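Long-range contacts in glyoxalase family protein (Listeria monocytogenes, PDB 2P7Q), which catalyses the hydration of the antibiotic fosfomycin at a manganese site, thereby conferring resistance to the drug: residues I8-K13 and I54-G59; I70-Q75 and H115-H120. The protein carries 1 engineered substitution. All coordinates share one frame; numbering follows the deposited sequence.

In the fold
Contacts 1 and 2 are both buried, parallel strand pairs within one glyoxalase-type chain, their centres about 17 Å apart. Each pairs the first and last strands of one beta-alpha-beta-beta-beta module of the glyoxalase fold: 4-12 with 52-58 in contact 1, 69-73 with 116-120 in contact 2. They meet where Leu10 packs on Phe117 and His115, and Ile8 on Ile70. Both also run on into antiparallel ladders with the second subunit. Their chemistry differs with their place in the fold. Contact 1 is largely aliphatic, and Thr9 offers a hydroxyl to a bound phosphonate; contact 2 combines an aromatic face with an acidic metal ligand, Glu118. Each serves a different ligand site, built from both subunits.

Contact 1 of 2, residues I8-K13 and I54-G59; sequences ITLIVK and ICIMEG. With GG6 ([(1S,2S)-1,2-dihydroxypropyl]phosphonic acid), chain J.
Ile11 lies alongside Met57, its CD1 3.8 Å from Met57 CB, across the parallel pair that joins the first and last strands of the N-terminal beta-alpha-beta-beta-beta module of the glyoxalase fold. Beta-branched and other aliphatic residues suit such an extended, buried backbone. On the face carrying Leu10, Val12 and Ile56, the Ile56 side chain serves two neighbours: its CD1 packs on Leu10 CB at 3.9 Å, and its CG2 meets Val12 CG2, modelled closer than two methyls should sit, which leaves that detail doubtful. Helix 15-26 covers this side, with Thr18 touching both Val12 and Ile56.

The other face looks into the ligand pocket. Thr9 stands beside Cys55, and its hydroxyl, held beside the backbone N (chi1 -64°), donates to O5 of the phosphonate, OG1 to O5 being 2.6 Å. This is one hydrogen bond to a ligand that Tyr108 of the second subunit also holds, while the sulfur-bearing Cys55 and Met57 line the pocket. At the end of its strand, Glu58 makes a salt bridge with Lys43 and accepts a hydrogen bond from the backbone N of Leu15. The ladder closes where Gly59 N donates to Val12 O at 2.9 Å, from 39° above the carbonyl plane.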
ATOM      1  N   ILE A   8      -6.104   3.430   0.064  1.00 36.45           N
ATOM      2  CA  ILE A   8      -5.715   2.028  -0.002  1.00 32.28           C
ATOM      3  C   ILE A   8      -6.901   1.227   0.523  1.00 38.06           C
ATOM      4  O   ILE A   8      -7.367   1.450   1.638  1.00 39.90           O
ATOM      5  CB  ILE A   8      -4.472   1.762   0.869  1.00 27.88           C
ATOM      6  CG1 ILE A   8      -3.311   2.631   0.375  1.00 32.85           C
ATOM      7  CG2 ILE A   8      -4.112   0.295   0.831  1.00 26.93           C
ATOM      8  CD1 ILE A   8      -2.009   2.442   1.122  1.00 30.44           C
ATOM      9  N   THR A   9      -7.399   0.305  -0.287  1.00 34.78           N
ATOM     10  CA  THR A   9      -8.546  -0.492   0.105  1.00 35.61           C
ATOM     11  C   THR A   9      -8.173  -1.931   0.391  1.00 37.55           C
ATOM     12  O   THR A   9      -7.682  -2.633  -0.483  1.00 41.99           O
ATOM     13  CB  THR A   9      -9.623  -0.491  -1.005  1.00 39.17           C
ATOM     14  OG1 THR A   9     -10.127   0.836  -1.186  1.00 34.79           O
ATOM     15  CG2 THR A   9     -10.769  -1.419  -0.655  1.00 34.37           C
ATOM     16  N   LEU A  10      -8.412  -2.375   1.619  1.00 40.21           N
ATOM     17  CA  LEU A  10      -8.124  -3.755   1.977  1.00 37.65           C
ATOM     18  C   LEU A  10      -9.431  -4.524   2.079  1.00 37.31           C
ATOM     19  O   LEU A  10     -10.481  -3.954   2.359  1.00 38.45           O
ATOM     20  CB  LEU A  10      -7.376  -3.824   3.300  1.00 32.46           C
ATOM     21  CG  LEU A  10      -6.045  -3.079   3.300  1.00 37.02           C
ATOM     22  CD1 LEU A  10      -5.360  -3.265   4.649  1.00 26.10           C
ATOM     23  CD2 LEU A  10      -5.163  -3.599   2.153  1.00 33.95           C
ATOM     24  N   ILE A  11      -9.360  -5.822   1.836  1.00 39.14           N
ATOM     25  CA  ILE A  11     -10.530  -6.677   1.894  1.00 38.84           C
ATOM     26  C   ILE A  11     -10.355  -7.616   3.083  1.00 38.39           C
ATOM     27  O   ILE A  11      -9.307  -8.248   3.235  1.00 37.44           O
ATOM     28  CB  ILE A  11     -10.657  -7.492   0.601  1.00 42.82           C
ATOM     29  CG1 ILE A  11     -10.606  -6.546  -0.603  1.00 46.45           C
ATOM     30  CG2 ILE A  11     -11.950  -8.298   0.615  1.00 52.38           C
ATOM     31  CD1 ILE A  11     -11.658  -5.448  -0.590  1.00 42.99           C
ATOM     32  N   VAL A  12     -11.380  -7.699   3.924  1.00 31.28           N
ATOM     33  CA  VAL A  12     -11.333  -8.535   5.126  1.00 32.60           C
ATOM     34  C   VAL A  12     -12.610  -9.361   5.315  1.00 28.74           C
ATOM     35  O   VAL A  12     -13.697  -8.944   4.921  1.00 30.09           O
ATOM     36  CB  VAL A  12     -11.128  -7.657   6.367  1.00 36.05           C
ATOM     37  CG1 VAL A  12      -9.733  -7.063   6.366  1.00 28.93           C
ATOM     38  CG2 VAL A  12     -12.156  -6.536   6.366  1.00 32.99           C
ATOM     39  N   LYS A  13     -12.464 -10.526   5.934  1.00 34.02           N
ATOM     40  CA  LYS A  13     -13.584 -11.439   6.173  1.00 35.19           C
ATOM     41  C   LYS A  13     -14.531 -10.909   7.252  1.00 38.61           C
ATOM     42  O   LYS A  13     -15.759 -10.947   7.094  1.00 35.31           O
ATOM     43  CB  LYS A  13     -13.060 -12.818   6.594  1.00 29.54           C
ATOM     44  CG  LYS A  13     -12.621 -12.883   8.042  1.00 33.82           C
ATOM     45  CD  LYS A  13     -11.991 -14.215   8.416  1.00 33.79           C
ATOM     46  CE  LYS A  13     -10.540 -14.307   7.966  1.00 38.36           C
ATOM     47  NZ  LYS A  13      -9.750 -15.083   8.965  1.00 39.80           N
ATOM     48  N   ILE A  54      -7.565   5.067   4.586  1.00 41.34           N
ATOM     49  CA  ILE A  54      -7.651   3.605   4.503  1.00 41.00           C
ATOM     50  C   ILE A  54      -9.094   3.127   4.433  1.00 41.37           C
ATOM     51  O   ILE A  54      -9.929   3.547   5.228  1.00 47.27           O
ATOM     52  CB  ILE A  54      -7.024   2.920   5.737  1.00 44.18           C
ATOM     53  CG1 ILE A  54      -5.655   3.521   6.041  1.00 46.29           C
ATOM     54  CG2 ILE A  54      -6.881   1.422   5.484  1.00 44.77           C
ATOM     55  CD1 ILE A  54      -4.653   3.309   4.942  1.00 54.25           C
ATOM     56  N   CYS A  55      -9.384   2.241   3.488  1.00 40.21           N
ATOM     57  CA  CYS A  55     -10.725   1.698   3.338  1.00 36.21           C
ATOM     58  C   CYS A  55     -10.741   0.202   3.602  1.00 37.13           C
ATOM     59  O   CYS A  55      -9.874  -0.532   3.136  1.00 39.38           O
ATOM     60  CB  CYS A  55     -11.256   1.958   1.940  1.00 37.88           C
ATOM     61  SG  CYS A  55     -11.548   3.681   1.589  1.00 54.93           S
ATOM     62  N   ILE A  56     -11.740  -0.242   4.356  1.00 41.70           N
ATOM     63  CA  ILE A  56     -11.896  -1.648   4.693  1.00 36.13           C
ATOM     64  C   ILE A  56     -13.265  -2.119   4.199  1.00 36.79           C
ATOM     65  O   ILE A  56     -14.287  -1.510   4.501  1.00 30.80           O
ATOM     66  CB  ILE A  56     -11.788  -1.855   6.221  1.00 37.48           C
ATOM     67  CG1 ILE A  56     -10.466  -1.274   6.739  1.00 36.16           C
ATOM     68  CG2 ILE A  56     -11.852  -3.330   6.556  1.00 34.90           C
ATOM     69  CD1 ILE A  56      -9.210  -1.966   6.191  1.00 32.42           C
ATOM     70  N   MET A  57     -13.264  -3.191   3.412  1.00 35.10           N
ATOM     71  CA  MET A  57     -14.483  -3.768   2.862  1.00 35.13           C
ATOM     72  C   MET A  57     -14.565  -5.226   3.262  1.00 39.63           C
ATOM     73  O   MET A  57     -13.545  -5.912   3.325  1.00 42.83           O
ATOM     74  CB  MET A  57     -14.482  -3.688   1.342  1.00 41.19           C
ATOM     75  CG  MET A  57     -14.785  -2.327   0.779  1.00 48.42           C
ATOM     76  SD  MET A  57     -14.907  -2.426  -1.016  1.00 51.31           S
ATOM     77  CE  MET A  57     -16.432  -3.306  -1.209  1.00 42.82           C
ATOM     78  N   GLU A  58     -15.776  -5.709   3.514  1.00 40.92           N
ATOM     79  CA  GLU A  58     -15.952  -7.098   3.914  1.00 44.34           C
ATOM     80  C   GLU A  58     -16.192  -7.951   2.673  1.00 43.97           C
ATOM     81  O   GLU A  58     -16.967  -7.582   1.789  1.00 41.15           O
ATOM     82  CB  GLU A  58     -17.125  -7.216   4.910  1.00 43.34           C
ATOM     83  CG  GLU A  58     -17.119  -8.488   5.775  1.00 45.49           C
ATOM     84  CD  GLU A  58     -18.078  -8.414   6.976  1.00 48.25           C
ATOM     85  OE1 GLU A  58     -19.292  -8.208   6.774  1.00 45.31           O
ATOM     86  OE2 GLU A  58     -17.614  -8.566   8.128  1.00 44.88           O
ATOM     87  N   GLY A  59     -15.496  -9.079   2.600  1.00 41.21           N
ATOM     88  CA  GLY A  59     -15.641  -9.966   1.462  1.00 46.94           C
ATOM     89  C   GLY A  59     -14.990 -11.297   1.764  1.00 54.32           C
ATOM     90  O   GLY A  59     -14.294 -11.430   2.772  1.00 53.57           O
TER
HETATM   91  O1  GG6 J1002     -12.063   3.409  -5.212  1.00 29.81           O
HETATM   92  C2  GG6 J1002     -13.389   3.837  -4.850  1.00 45.44           C
HETATM   93  C3  GG6 J1002     -14.182   4.211  -6.144  1.00 41.27           C
HETATM   94  C1  GG6 J1002     -14.166   2.714  -4.077  1.00 47.33           C
HETATM   95  O2  GG6 J1002     -14.385   1.514  -4.841  1.00 55.24           O
HETATM   96  P   GG6 J1002     -13.368   2.237  -2.552  1.00 29.56           P
HETATM   97  O3  GG6 J1002     -13.080   3.538  -1.699  1.00 40.53           O
HETATM   98  O4  GG6 J1002     -14.283   1.386  -1.834  1.00 51.98           O
HETATM   99  O5  GG6 J1002     -12.027   1.460  -2.807  1.00 37.61           O

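Contact 2 of 2, residues I70-Q75 and H115-H120; sequences IAFQIQ and HLFELH. With MN (manganese (II) ion), chain G; GG6 ([(1S,2S)-1,2-dihydroxypropyl]phosphonic acid), chain H.
With CG anti to its backbone N (chi1 161°) and the chain extended beyond it, Glu118 rises past the methyl of Ala71 and delivers OE1 to the manganese ion. His120, two residues on and thus on the same face, has CG anti to its N (chi1 -175°), its CE1 3.8 Å from the ligand C3. The small methyl of Ala71 lies against the carboxylate, CB 3.2 Å from Glu118 OE1; so small a residue suits a place beside a metal ligand.

The parallel pair joins the first and last strands of the second beta-alpha-beta-beta-beta module of the glyoxalase fold. Its firm backbone bonds lie toward the C-terminal end: Phe72 N donates to Glu118 O, His120 N to Phe72 O at 2.7 Å, and Ile74 N to His120 O. At the other end the bond from Ile70 N to Leu116 O is weak, at 3.5 Å.

The opposite face is hydrophobic. The rings of Phe72 and Phe117 lie side by side and meet edge to edge, CE1 of Phe72 being 4.0 Å from CD2 of Phe117; Phe26 of helix 15-26 meets both. Next along, Ile74 crosses Leu119 at about a right angle, with CD1 3.8 Å from Leu119 CB, and Tyr82 of helix 79-87 covers the two.

Glu118 OE1 binds manganese at 2.4 Å, with ligand atoms O1 and O5 of the diol phosphonate also on the metal. Ser106 is a second-shell residue, its hydroxyl hydrogen-bonded to both Glu118 OE2 and His120 ND1, which would fix the carboxylate's rotation. With His69 of this chain and His7 of the second subunit completing the protein ligands, the metal site is built from both subunits, and the product chelates the ion through one hydroxyl and one phosphonate oxygen.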
ATOM      1  N   ILE A  70       2.633  -2.599   3.325  1.00 34.39           N
ATOM      2  CA  ILE A  70       2.422  -1.173   3.472  1.00 27.91           C
ATOM      3  C   ILE A  70       3.251  -0.846   4.697  1.00 27.51           C
ATOM      4  O   ILE A  70       3.304  -1.635   5.637  1.00 32.34           O
ATOM      5  CB  ILE A  70       0.948  -0.861   3.722  1.00 31.66           C
ATOM      6  CG1 ILE A  70       0.101  -1.554   2.656  1.00 37.46           C
ATOM      7  CG2 ILE A  70       0.710   0.638   3.655  1.00 38.36           C
ATOM      8  CD1 ILE A  70      -1.382  -1.245   2.746  1.00 36.61           C
ATOM      9  N   ALA A  71       3.916   0.299   4.690  1.00 26.31           N
ATOM     10  CA  ALA A  71       4.768   0.662   5.811  1.00 29.10           C
ATOM     11  C   ALA A  71       4.491   2.048   6.329  1.00 32.78           C
ATOM     12  O   ALA A  71       4.444   3.004   5.556  1.00 36.12           O
ATOM     13  CB  ALA A  71       6.219   0.555   5.406  1.00 29.85           C
ATOM     14  N   PHE A  72       4.312   2.151   7.642  1.00 28.79           N
ATOM     15  CA  PHE A  72       4.055   3.431   8.276  1.00 27.89           C
ATOM     16  C   PHE A  72       5.312   3.884   8.978  1.00 31.72           C
ATOM     17  O   PHE A  72       6.152   3.066   9.371  1.00 29.31           O
ATOM     18  CB  PHE A  72       2.903   3.324   9.278  1.00 25.79           C
ATOM     19  CG  PHE A  72       1.591   3.037   8.633  1.00 22.25           C
ATOM     20  CD1 PHE A  72       1.225   1.732   8.319  1.00 30.65           C
ATOM     21  CD2 PHE A  72       0.745   4.075   8.266  1.00 24.57           C
ATOM     22  CE1 PHE A  72       0.025   1.462   7.635  1.00 26.27           C
ATOM     23  CE2 PHE A  72      -0.455   3.820   7.582  1.00 26.11           C
ATOM     24  CZ  PHE A  72      -0.809   2.509   7.267  1.00 18.43           C
ATOM     25  N   GLN A  73       5.419   5.198   9.138  1.00 28.77           N
ATOM     26  CA  GLN A  73       6.571   5.830   9.762  1.00 32.40           C
ATOM     27  C   GLN A  73       6.436   5.978  11.270  1.00 32.15           C
ATOM     28  O   GLN A  73       5.407   6.422  11.772  1.00 38.54           O
ATOM     29  CB  GLN A  73       6.774   7.215   9.136  1.00 38.70           C
ATOM     30  CG  GLN A  73       7.976   7.977   9.633  1.00 37.71           C
ATOM     31  CD  GLN A  73       9.263   7.392   9.127  1.00 45.39           C
ATOM     32  OE1 GLN A  73       9.507   7.356   7.917  1.00 54.30           O
ATOM     33  NE2 GLN A  73      10.102   6.918  10.045  1.00 46.24           N
ATOM     34  N   ILE A  74       7.477   5.599  11.994  1.00 30.85           N
ATOM     35  CA  ILE A  74       7.479   5.746  13.443  1.00 31.27           C
ATOM     36  C   ILE A  74       8.883   6.182  13.824  1.00 36.62           C
ATOM     37  O   ILE A  74       9.792   6.188  12.988  1.00 32.57           O
ATOM     38  CB  ILE A  74       7.167   4.425  14.182  1.00 28.41           C
ATOM     39  CG1 ILE A  74       8.245   3.389  13.870  1.00 32.64           C
ATOM     40  CG2 ILE A  74       5.791   3.922  13.799  1.00 21.30           C
ATOM     41  CD1 ILE A  74       8.220   2.177  14.778  1.00 27.64           C
ATOM     42  N   GLN A  75       9.066   6.548  15.084  1.00 39.32           N
ATOM     43  CA  GLN A  75      10.379   6.972  15.533  1.00 39.38           C
ATOM     44  C   GLN A  75      11.071   5.813  16.217  1.00 42.01           C
ATOM     45  O   GLN A  75      10.420   4.839  16.601  1.00 48.12           O
ATOM     46  CB  GLN A  75      10.255   8.166  16.474  1.00 43.78           C
ATOM     47  CG  GLN A  75       9.517   9.336  15.847  1.00 48.63           C
ATOM     48  CD  GLN A  75       9.906   9.541  14.392  1.00 58.94           C
ATOM     49  OE1 GLN A  75      11.092   9.687  14.064  1.00 51.63           O
ATOM     50  NE2 GLN A  75       8.903   9.550  13.505  1.00 59.25           N
ATOM     51  N   HIS A 115      -2.637  -9.502   5.613  1.00 33.47           N
ATOM     52  CA  HIS A 115      -2.118  -8.229   5.146  1.00 28.58           C
ATOM     53  C   HIS A 115      -0.837  -7.911   5.912  1.00 32.53           C
ATOM     54  O   HIS A 115      -0.882  -7.662   7.114  1.00 38.22           O
ATOM     55  CB  HIS A 115      -3.121  -7.109   5.376  1.00 29.99           C
ATOM     56  CG  HIS A 115      -4.385  -7.243   4.584  1.00 40.59           C
ATOM     57  ND1 HIS A 115      -5.395  -8.112   4.933  1.00 42.63           N
ATOM     58  CD2 HIS A 115      -4.825  -6.576   3.491  1.00 42.70           C
ATOM     59  CE1 HIS A 115      -6.407  -7.968   4.095  1.00 38.69           C
ATOM     60  NE2 HIS A 115      -6.087  -7.043   3.211  1.00 41.56           N
ATOM     61  N   LEU A 116       0.303  -7.914   5.225  1.00 32.87           N
ATOM     62  CA  LEU A 116       1.572  -7.620   5.885  1.00 31.63           C
ATOM     63  C   LEU A 116       1.704  -6.119   6.136  1.00 31.18           C
ATOM     64  O   LEU A 116       1.572  -5.301   5.222  1.00 31.08           O
ATOM     65  CB  LEU A 116       2.746  -8.112   5.037  1.00 29.18           C
ATOM     66  CG  LEU A 116       4.129  -8.019   5.688  1.00 31.97           C
ATOM     67  CD1 LEU A 116       4.145  -8.762   7.012  1.00 27.03           C
ATOM     68  CD2 LEU A 116       5.172  -8.609   4.746  1.00 32.82           C
ATOM     69  N   PHE A 117       1.938  -5.767   7.391  1.00 29.25           N
ATOM     70  CA  PHE A 117       2.089  -4.378   7.789  1.00 29.88           C
ATOM     71  C   PHE A 117       3.472  -4.187   8.351  1.00 32.73           C
ATOM     72  O   PHE A 117       4.151  -5.152   8.717  1.00 36.81           O
ATOM     73  CB  PHE A 117       1.067  -3.987   8.874  1.00 28.15           C
ATOM     74  CG  PHE A 117      -0.314  -3.740   8.353  1.00 25.80           C
ATOM     75  CD1 PHE A 117      -1.219  -4.780   8.228  1.00 24.34           C
ATOM     76  CD2 PHE A 117      -0.688  -2.471   7.933  1.00 23.86           C
ATOM     77  CE1 PHE A 117      -2.480  -4.569   7.687  1.00 25.69           C
ATOM     78  CE2 PHE A 117      -1.952  -2.246   7.389  1.00 31.96           C
ATOM     79  CZ  PHE A 117      -2.848  -3.303   7.265  1.00 28.32           C
ATOM     80  N   GLU A 118       3.884  -2.931   8.432  1.00 33.35           N
ATOM     81  CA  GLU A 118       5.189  -2.603   8.974  1.00 28.70           C
ATOM     82  C   GLU A 118       5.225  -1.219   9.573  1.00 21.80           C
ATOM     83  O   GLU A 118       4.635  -0.287   9.045  1.00 23.05           O
ATOM     84  CB  GLU A 118       6.271  -2.694   7.894  1.00 24.67           C
ATOM     85  CG  GLU A 118       7.548  -1.934   8.251  1.00 26.98           C
ATOM     86  CD  GLU A 118       8.576  -1.952   7.133  1.00 36.85           C
ATOM     87  OE1 GLU A 118       8.150  -1.972   5.953  1.00 30.71           O
ATOM     88  OE2 GLU A 118       9.796  -1.934   7.433  1.00 25.32           O
ATOM     89  N   LEU A 119       5.924  -1.107  10.688  1.00 20.65           N
ATOM     90  CA  LEU A 119       6.115   0.169  11.345  1.00 27.78           C
ATOM     91  C   LEU A 119       7.620   0.380  11.198  1.00 26.95           C
ATOM     92  O   LEU A 119       8.420  -0.272  11.870  1.00 24.86           O
ATOM     93  CB  LEU A 119       5.705   0.081  12.818  1.00 26.71           C
ATOM     94  CG  LEU A 119       4.213  -0.126  13.063  1.00 19.32           C
ATOM     95  CD1 LEU A 119       3.961  -0.211  14.561  1.00 21.60           C
ATOM     96  CD2 LEU A 119       3.441   1.025  12.461  1.00 11.56           C
ATOM     97  N   HIS A 120       7.995   1.275  10.294  1.00 29.20           N
ATOM     98  CA  HIS A 120       9.397   1.553  10.005  1.00 31.96           C
ATOM     99  C   HIS A 120       9.952   2.771  10.726  1.00 30.96           C
ATOM    100  O   HIS A 120       9.327   3.829  10.774  1.00 33.01           O
ATOM    101  CB  HIS A 120       9.565   1.731   8.482  1.00 44.11           C
ATOM    102  CG  HIS A 120      10.984   1.902   8.023  1.00 47.94           C
ATOM    103  ND1 HIS A 120      11.965   0.958   8.247  1.00 46.36           N
ATOM    104  CD2 HIS A 120      11.571   2.887   7.300  1.00 46.90           C
ATOM    105  CE1 HIS A 120      13.092   1.351   7.680  1.00 48.73           C
ATOM    106  NE2 HIS A 120      12.879   2.518   7.099  1.00 49.60           N
TER
HETATM  107 MN    MN G2001       9.517  -2.201   3.962  1.00 34.84          MN
HETATM  108  O1  GG6 H2002      11.324  -2.283   5.069  1.00 29.96           O
HETATM  109  C2  GG6 H2002      12.577  -1.809   4.492  1.00 49.27           C
HETATM  110  C3  GG6 H2002      13.670  -1.755   5.622  1.00 39.99           C
HETATM  111  C1  GG6 H2002      13.067  -2.756   3.331  1.00 32.62           C
HETATM  112  O2  GG6 H2002      13.306  -4.069   3.816  1.00 48.33           O
HETATM  113  P   GG6 H2002      11.892  -2.873   2.005  1.00 18.29           P
HETATM  114  O3  GG6 H2002      11.619  -1.462   1.407  1.00 33.01           O
HETATM  115  O4  GG6 H2002      12.447  -3.737   1.002  1.00 39.31           O
HETATM  116  O5  GG6 H2002      10.524  -3.488   2.515  1.00 46.48           O